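Local coordinates for protein acetate kinase (Entamoeba histolytica, PDB 4H0O) that probably interconverts acetate and acetyl phosphate by magnesium-dependent phosphoryl transfer, as a pyrophosphate-dependent acetate kinase of the ASKHA superfamily, at residues V201-I207 / C219-G224; S366-E372 / C384-N388. All coordinates share one frame. Residue numbers count along the deposited sequence, not the author numbering.

Contact 1: residues V201-I207 / C219-G224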
ATOM      1  N   VAL B 201      -0.398 -17.646 -22.471  1.00 50.00           N
ATOM      2  CA  VAL B 201      -1.057 -16.970 -21.353  1.00 42.96           C
ATOM      3  C   VAL B 201      -1.509 -17.949 -20.263  1.00 45.86           C
ATOM      4  O   VAL B 201      -1.374 -17.666 -19.072  1.00 44.61           O
ATOM      5  CB  VAL B 201      -2.258 -16.117 -21.834  1.00 39.04           C
ATOM      6  CG1 VAL B 201      -3.092 -15.650 -20.661  1.00 35.60           C
ATOM      7  CG2 VAL B 201      -1.780 -14.918 -22.646  1.00 33.47           C
ATOM      8  N   SER B 202      -2.023 -19.104 -20.678  1.00 48.06           N
ATOM      9  CA  SER B 202      -2.554 -20.101 -19.745  1.00 48.12           C
ATOM     10  C   SER B 202      -1.516 -20.704 -18.796  1.00 47.12           C
ATOM     11  O   SER B 202      -1.874 -21.390 -17.838  1.00 60.03           O
ATOM     12  CB  SER B 202      -3.287 -21.214 -20.503  1.00 45.16           C
ATOM     13  OG  SER B 202      -2.656 -21.493 -21.741  1.00 64.62           O
ATOM     14  N   HIS B 203      -0.237 -20.458 -19.069  1.00 50.33           N
ATOM     15  CA  HIS B 203       0.836 -20.894 -18.180  1.00 50.76           C
ATOM     16  C   HIS B 203       1.823 -19.752 -17.996  1.00 50.45           C
ATOM     17  O   HIS B 203       3.005 -19.872 -18.328  1.00 56.57           O
ATOM     18  CB  HIS B 203       1.541 -22.130 -18.742  1.00 51.31           C
ATOM     19  CG  HIS B 203       0.630 -23.298 -18.953  1.00 60.00           C
ATOM     20  ND1 HIS B 203       0.261 -24.150 -17.936  1.00 58.10           N
ATOM     21  CD2 HIS B 203       0.001 -23.752 -20.068  1.00 52.88           C
ATOM     22  CE1 HIS B 203      -0.551 -25.079 -18.410  1.00 61.99           C
ATOM     23  NE2 HIS B 203      -0.723 -24.857 -19.702  1.00 61.48           N
ATOM     24  N   SER B 204       1.324 -18.641 -17.460  1.00 43.34           N
ATOM     25  CA  SER B 204       2.105 -17.417 -17.363  1.00 43.38           C
ATOM     26  C   SER B 204       1.767 -16.649 -16.096  1.00 41.52           C
ATOM     27  O   SER B 204       0.632 -16.693 -15.613  1.00 38.10           O
ATOM     28  CB  SER B 204       1.831 -16.527 -18.575  1.00 47.34           C
ATOM     29  OG  SER B 204       0.466 -16.135 -18.616  1.00 52.71           O
ATOM     30  N   LYS B 205       2.762 -15.954 -15.558  1.00 36.99           N
ATOM     31  CA  LYS B 205       2.543 -15.011 -14.471  1.00 35.60           C
ATOM     32  C   LYS B 205       2.828 -13.618 -15.008  1.00 35.00           C
ATOM     33  O   LYS B 205       3.971 -13.288 -15.344  1.00 27.76           O
ATOM     34  CB  LYS B 205       3.441 -15.338 -13.279  1.00 33.36           C
ATOM     35  CG  LYS B 205       3.094 -16.656 -12.609  1.00 31.86           C
ATOM     36  CD  LYS B 205       4.113 -17.037 -11.550  1.00 40.29           C
ATOM     37  CE  LYS B 205       3.742 -18.361 -10.909  1.00 41.99           C
ATOM     38  NZ  LYS B 205       2.334 -18.347 -10.425  1.00 47.12           N
ATOM     39  N   ILE B 206       1.777 -12.813 -15.104  1.00 34.39           N
ATOM     40  CA  ILE B 206       1.865 -11.520 -15.763  1.00 34.75           C
ATOM     41  C   ILE B 206       1.495 -10.401 -14.797  1.00 33.31           C
ATOM     42  O   ILE B 206       0.518 -10.514 -14.052  1.00 30.24           O
ATOM     43  CB  ILE B 206       0.932 -11.475 -16.992  1.00 34.95           C
ATOM     44  CG1 ILE B 206       1.246 -12.642 -17.933  1.00 37.38           C
ATOM     45  CG2 ILE B 206       1.053 -10.150 -17.723  1.00 23.86           C
ATOM     46  CD1 ILE B 206       0.379 -12.694 -19.180  1.00 31.27           C
ATOM     47  N   ILE B 207       2.299  -9.340 -14.790  1.00 25.59           N
ATOM     48  CA  ILE B 207       1.935  -8.116 -14.092  1.00 29.13           C
ATOM     49  C   ILE B 207       1.743  -7.024 -15.136  1.00 28.71           C
ATOM     50  O   ILE B 207       2.674  -6.677 -15.871  1.00 29.44           O
ATOM     51  CB  ILE B 207       2.998  -7.685 -13.055  1.00 29.52           C
ATOM     52  CG1 ILE B 207       3.055  -8.686 -11.899  1.00 24.85           C
ATOM     53  CG2 ILE B 207       2.687  -6.295 -12.515  1.00 25.84           C
ATOM     54  CD1 ILE B 207       4.057  -8.328 -10.810  1.00 22.73           C
ATOM     55  N   CYS B 219      -2.048  -4.873 -12.188  1.00 26.05           N
ATOM     56  CA  CYS B 219      -2.814  -6.093 -11.980  1.00 28.80           C
ATOM     57  C   CYS B 219      -1.924  -7.334 -12.031  1.00 34.64           C
ATOM     58  O   CYS B 219      -1.148  -7.514 -12.974  1.00 30.72           O
ATOM     59  CB  CYS B 219      -3.927  -6.207 -13.022  1.00 25.03           C
ATOM     60  SG  CYS B 219      -5.093  -7.555 -12.711  1.00 36.97           S
ATOM     61  N   GLY B 220      -2.032  -8.186 -11.016  1.00 31.38           N
ATOM     62  CA  GLY B 220      -1.337  -9.461 -11.034  1.00 22.89           C
ATOM     63  C   GLY B 220      -2.219 -10.494 -11.709  1.00 30.13           C
ATOM     64  O   GLY B 220      -3.338 -10.750 -11.257  1.00 34.33           O
ATOM     65  N   ILE B 221      -1.722 -11.085 -12.791  1.00 29.41           N
ATOM     66  CA  ILE B 221      -2.530 -11.994 -13.597  1.00 31.79           C
ATOM     67  C   ILE B 221      -1.929 -13.400 -13.680  1.00 35.30           C
ATOM     68  O   ILE B 221      -0.811 -13.589 -14.171  1.00 26.60           O
ATOM     69  CB  ILE B 221      -2.748 -11.419 -15.009  1.00 34.57           C
ATOM     70  CG1 ILE B 221      -3.469 -10.072 -14.909  1.00 26.89           C
ATOM     71  CG2 ILE B 221      -3.547 -12.389 -15.862  1.00 26.69           C
ATOM     72  CD1 ILE B 221      -3.460  -9.267 -16.187  1.00 27.69           C
ATOM     73  N   VAL B 222      -2.680 -14.383 -13.187  1.00 36.37           N
ATOM     74  CA  VAL B 222      -2.237 -15.773 -13.207  1.00 30.45           C
ATOM     75  C   VAL B 222      -3.073 -16.571 -14.198  1.00 32.80           C
ATOM     76  O   VAL B 222      -4.276 -16.760 -13.997  1.00 35.21           O
ATOM     77  CB  VAL B 222      -2.327 -16.421 -11.811  1.00 39.57           C
ATOM     78  CG1 VAL B 222      -1.855 -17.873 -11.859  1.00 26.37           C
ATOM     79  CG2 VAL B 222      -1.501 -15.632 -10.812  1.00 36.68           C
ATOM     80  N   ASN B 223      -2.426 -17.028 -15.268  1.00 42.99           N
ATOM     81  CA  ASN B 223      -3.085 -17.823 -16.301  1.00 42.24           C
ATOM     82  C   ASN B 223      -4.307 -17.141 -16.923  1.00 41.49           C
ATOM     83  O   ASN B 223      -5.333 -17.781 -17.158  1.00 34.99           O
ATOM     84  CB  ASN B 223      -3.438 -19.217 -15.766  1.00 36.93           C
ATOM     85  CG  ASN B 223      -2.221 -19.961 -15.238  1.00 52.06           C
ATOM     86  OD1 ASN B 223      -1.077 -19.606 -15.543  1.00 42.82           O
ATOM     87  ND2 ASN B 223      -2.460 -21.005 -14.448  1.00 41.55           N
ATOM     88  N   GLY B 224      -4.188 -15.841 -17.181  1.00 35.45           N
ATOM     89  CA  GLY B 224      -5.236 -15.094 -17.855  1.00 27.91           C
ATOM     90  C   GLY B 224      -6.271 -14.461 -16.944  1.00 32.80           C
ATOM     91  O   GLY B 224      -7.173 -13.763 -17.418  1.00 33.79           O
TER
HETATM   92  O   HOH W   1      -1.344 -15.037 -16.931  1.00 38.49           O
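The open end of the antiparallel beta hairpin formed by strands 205-211 and 216-222, in the ribonuclease H-like fold of the ASKHA superfamily, is closed here by backbone pairing and one asparagine. Cys219 enters with its carbonyl: Cys219 O lies 3.3 Å from Ile207 CA in a CA-H...O contact, while its side chain packs on Tyr188 of helix 185-195. Gly220 forms a non-hydrogen-bonded pair with Ile207, whose side chain meets helix 299-324. Ile221 and Ile206 make the hydrogen-bonded pair: Ile221 N donates to Ile206 O at 2.6 Å and Ile206 N to Ile221 O at 2.9 Å. Their side chains, CB to CB 4.2 Å, share one sheet face and pack on Ile192 of helix 185-195. Val222 turns to the other face beside Lys205, whose NZ is hydrogen-bonded to Ile324 O. Beyond the strand, Asn223 has positive phi (56°), yet Asn223 N still donates a hydrogen bond to Ser204 O at 3.1 Å, and its side chain folds back so that OD1 accepts from Ser204 N at 3.2 Å. Gly224, at phi 90°, where a side chain would jam against the preceding carbonyl, brings its CA within 3.6 Å of Val201 CG1. An ordered water ties this end together, accepting from Gly224 N at 3.0 Å and donating to Ser204 OG at 2.7 Å.

Contact 2: residues S366-E372 / C384-N388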
ATOM      1  N   SER B 366      10.346   3.296 -28.794  1.00 38.69           N
ATOM      2  CA  SER B 366       9.010   2.707 -28.821  1.00 40.80           C
ATOM      3  C   SER B 366       7.933   3.671 -28.319  1.00 46.31           C
ATOM      4  O   SER B 366       8.069   4.282 -27.255  1.00 44.38           O
ATOM      5  CB  SER B 366       8.978   1.410 -28.008  1.00 38.22           C
ATOM      6  OG  SER B 366       7.710   0.788 -28.097  1.00 41.97           O
ATOM      7  N   MET B 367       6.866   3.808 -29.097  1.00 40.98           N
ATOM      8  CA  MET B 367       5.722   4.609 -28.683  1.00 42.73           C
ATOM      9  C   MET B 367       4.507   3.710 -28.482  1.00 32.21           C
ATOM     10  O   MET B 367       3.383   4.192 -28.324  1.00 43.94           O
ATOM     11  CB  MET B 367       5.425   5.708 -29.706  1.00 39.86           C
ATOM     12  CG  MET B 367       6.473   6.808 -29.752  1.00 51.39           C
ATOM     13  SD  MET B 367       6.534   7.814 -28.250  1.00 51.92           S
ATOM     14  CE  MET B 367       5.033   8.778 -28.441  1.00 43.76           C
ATOM     15  N   GLY B 368       4.744   2.402 -28.488  1.00 37.21           N
ATOM     16  CA  GLY B 368       3.704   1.435 -28.190  1.00 38.02           C
ATOM     17  C   GLY B 368       2.557   1.413 -29.181  1.00 38.77           C
ATOM     18  O   GLY B 368       1.421   1.109 -28.814  1.00 43.62           O
ATOM     19  N   LYS B 369       2.851   1.729 -30.440  1.00 46.37           N
ATOM     20  CA  LYS B 369       1.841   1.648 -31.489  1.00 41.62           C
ATOM     21  C   LYS B 369       1.473   0.196 -31.767  1.00 45.66           C
ATOM     22  O   LYS B 369       0.418  -0.093 -32.336  1.00 48.99           O
ATOM     23  CB  LYS B 369       2.315   2.343 -32.766  1.00 49.39           C
ATOM     24  CG  LYS B 369       2.329   3.861 -32.659  1.00 55.74           C
ATOM     25  CD  LYS B 369       1.036   4.358 -32.026  1.00 59.16           C
ATOM     26  CE  LYS B 369       1.065   5.856 -31.762  1.00 60.51           C
ATOM     27  NZ  LYS B 369      -0.114   6.285 -30.951  1.00 61.68           N
ATOM     28  N   LYS B 370       2.337  -0.720 -31.335  1.00 43.89           N
ATOM     29  CA  LYS B 370       2.091  -2.152 -31.488  1.00 41.57           C
ATOM     30  C   LYS B 370       2.872  -2.968 -30.458  1.00 43.36           C
ATOM     31  O   LYS B 370       3.915  -2.531 -29.972  1.00 38.38           O
ATOM     32  CB  LYS B 370       2.449  -2.611 -32.904  1.00 46.93           C
ATOM     33  CG  LYS B 370       3.927  -2.498 -33.236  1.00 63.22           C
ATOM     34  CD  LYS B 370       4.268  -3.266 -34.503  1.00 67.94           C
ATOM     35  CE  LYS B 370       5.769  -3.301 -34.741  1.00 51.09           C
ATOM     36  NZ  LYS B 370       6.109  -3.888 -36.067  1.00 58.45           N
ATOM     37  N   ILE B 371       2.360  -4.151 -30.132  1.00 35.75           N
ATOM     38  CA  ILE B 371       3.009  -5.026 -29.162  1.00 40.28           C
ATOM     39  C   ILE B 371       4.429  -5.373 -29.599  1.00 34.70           C
ATOM     40  O   ILE B 371       4.633  -5.993 -30.643  1.00 44.76           O
ATOM     41  CB  ILE B 371       2.213  -6.328 -28.954  1.00 37.70           C
ATOM     42  CG1 ILE B 371       0.806  -6.015 -28.440  1.00 39.43           C
ATOM     43  CG2 ILE B 371       2.944  -7.251 -27.992  1.00 30.48           C
ATOM     44  CD1 ILE B 371      -0.091  -7.230 -28.339  1.00 46.03           C
ATOM     45  N   GLU B 372       5.406  -4.971 -28.792  1.00 41.73           N
ATOM     46  CA  GLU B 372       6.807  -5.238 -29.096  1.00 45.04           C
ATOM     47  C   GLU B 372       7.634  -5.356 -27.820  1.00 39.84           C
ATOM     48  O   GLU B 372       7.557  -4.501 -26.937  1.00 36.81           O
ATOM     49  CB  GLU B 372       7.379  -4.139 -29.993  1.00 44.47           C
ATOM     50  CG  GLU B 372       7.005  -2.730 -29.564  1.00 54.65           C
ATOM     51  CD  GLU B 372       7.563  -1.670 -30.494  1.00 57.35           C
ATOM     52  OE1 GLU B 372       8.784  -1.693 -30.759  1.00 61.39           O
ATOM     53  OE2 GLU B 372       6.782  -0.814 -30.960  1.00 58.32           O
ATOM     54  N   CYS B 384       7.206  -5.866 -22.171  1.00 29.68           N
ATOM     55  CA  CYS B 384       6.591  -5.428 -23.416  1.00 30.24           C
ATOM     56  C   CYS B 384       5.612  -4.285 -23.195  1.00 29.39           C
ATOM     57  O   CYS B 384       5.135  -4.062 -22.078  1.00 28.41           O
ATOM     58  CB  CYS B 384       5.880  -6.592 -24.107  1.00 37.27           C
ATOM     59  SG  CYS B 384       4.249  -6.959 -23.433  1.00 43.80           S
ATOM     60  N   VAL B 385       5.331  -3.557 -24.269  1.00 32.23           N
ATOM     61  CA  VAL B 385       4.262  -2.570 -24.277  1.00 29.54           C
ATOM     62  C   VAL B 385       3.123  -3.156 -25.098  1.00 35.42           C
ATOM     63  O   VAL B 385       3.363  -3.809 -26.118  1.00 35.76           O
ATOM     64  CB  VAL B 385       4.716  -1.235 -24.899  1.00 33.71           C
ATOM     65  CG1 VAL B 385       5.580  -0.461 -23.925  1.00 30.46           C
ATOM     66  CG2 VAL B 385       5.473  -1.477 -26.202  1.00 29.14           C
ATOM     67  N   ALA B 386       1.888  -2.937 -24.655  1.00 32.68           N
ATOM     68  CA  ALA B 386       0.728  -3.474 -25.358  1.00 33.21           C
ATOM     69  C   ALA B 386      -0.382  -2.433 -25.467  1.00 27.90           C
ATOM     70  O   ALA B 386      -0.858  -1.921 -24.453  1.00 32.98           O
ATOM     71  CB  ALA B 386       0.223  -4.732 -24.670  1.00 32.40           C
ATOM     72  N   PRO B 387      -0.787  -2.116 -26.708  1.00 33.22           N
ATOM     73  CA  PRO B 387      -1.833  -1.130 -27.018  1.00 35.45           C
ATOM     74  C   PRO B 387      -3.184  -1.478 -26.392  1.00 33.95           C
ATOM     75  O   PRO B 387      -3.531  -2.658 -26.304  1.00 35.08           O
ATOM     76  CB  PRO B 387      -1.944  -1.208 -28.543  1.00 32.20           C
ATOM     77  CG  PRO B 387      -0.615  -1.706 -28.997  1.00 32.80           C
ATOM     78  CD  PRO B 387      -0.146  -2.647 -27.925  1.00 29.15           C
ATOM     79  N   ASN B 388      -3.934  -0.459 -25.979  1.00 34.69           N
ATOM     80  CA  ASN B 388      -5.252  -0.658 -25.383  1.00 35.19           C
ATOM     81  C   ASN B 388      -6.237   0.444 -25.775  1.00 34.04           C
ATOM     82  O   ASN B 388      -6.917   1.007 -24.915  1.00 33.91           O
ATOM     83  CB  ASN B 388      -5.151  -0.737 -23.855  1.00 31.23           C
ATOM     84  CG  ASN B 388      -4.659   0.561 -23.234  1.00 30.41           C
ATOM     85  OD1 ASN B 388      -3.850   1.277 -23.828  1.00 35.41           O
ATOM     86  ND2 ASN B 388      -5.156   0.874 -22.038  1.00 30.33           N
TER
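Where the loop after helix 360-365 runs into edge strand 372-373, it folds over the end of strand 382-385 in the sheet of the acetate kinase fold. Ser366 begins the approach, its OG 3.7 Å from Val385 CG2; the same OG accepts a weak hydrogen bond from Gly368 N at 3.4 Å, within the turn of the loop. Gly368, with phi 64°, sets its bare CA 3.9 Å from Val385 CG2 and its carbonyl O 3.5 Å from Pro387 CG. Lys369 and Lys370 direct their CA-to-CB bonds away, but Lys370 CA still rests 3.7 Å from Pro387 CG. Ile371 packs its side chain against segment 384-388: CG1 lies 3.5 Å from Pro387 CD and 4.0 Å from Ala386 CB, and its CA makes a CA-H...O contact of 3.3 Å with Val385 O. Glu372 then enters the antiparallel register opposite Val385, with its aliphatic CG 3.9 Å from Val385 CG2. Since Glu372 N stays 3.6 Å from Val385 O and the segments share no conventional hydrogen bond, cohesion here probably comes mainly from apolar contact around Val385 and Pro387, with the CA-H...O contact adding a directional element.

In the fold
Both contacts belong to one six-stranded mixed sheet, ordered 225-229, 216-222, 205-211, 329-333, 382-385, 372-373. Contact 1 joins the second and third strands and contact 2 the last two, with strand 329-333 between them, pairing with 205-211 on one side and 382-385 on the other. Their centres are 18 Å apart; the nearest atoms, about 7 Å apart, do not touch. Along the chain contact 1 closes before contact 2 opens. Helix 185-195 spans the gap, receiving Ile206 and Ile221 from contact 1 and Ile371 and Ala386 from contact 2. It follows His184, a predicted transition-state stabiliser, so residues of both contacts pack against a helix that begins beside the probable active site.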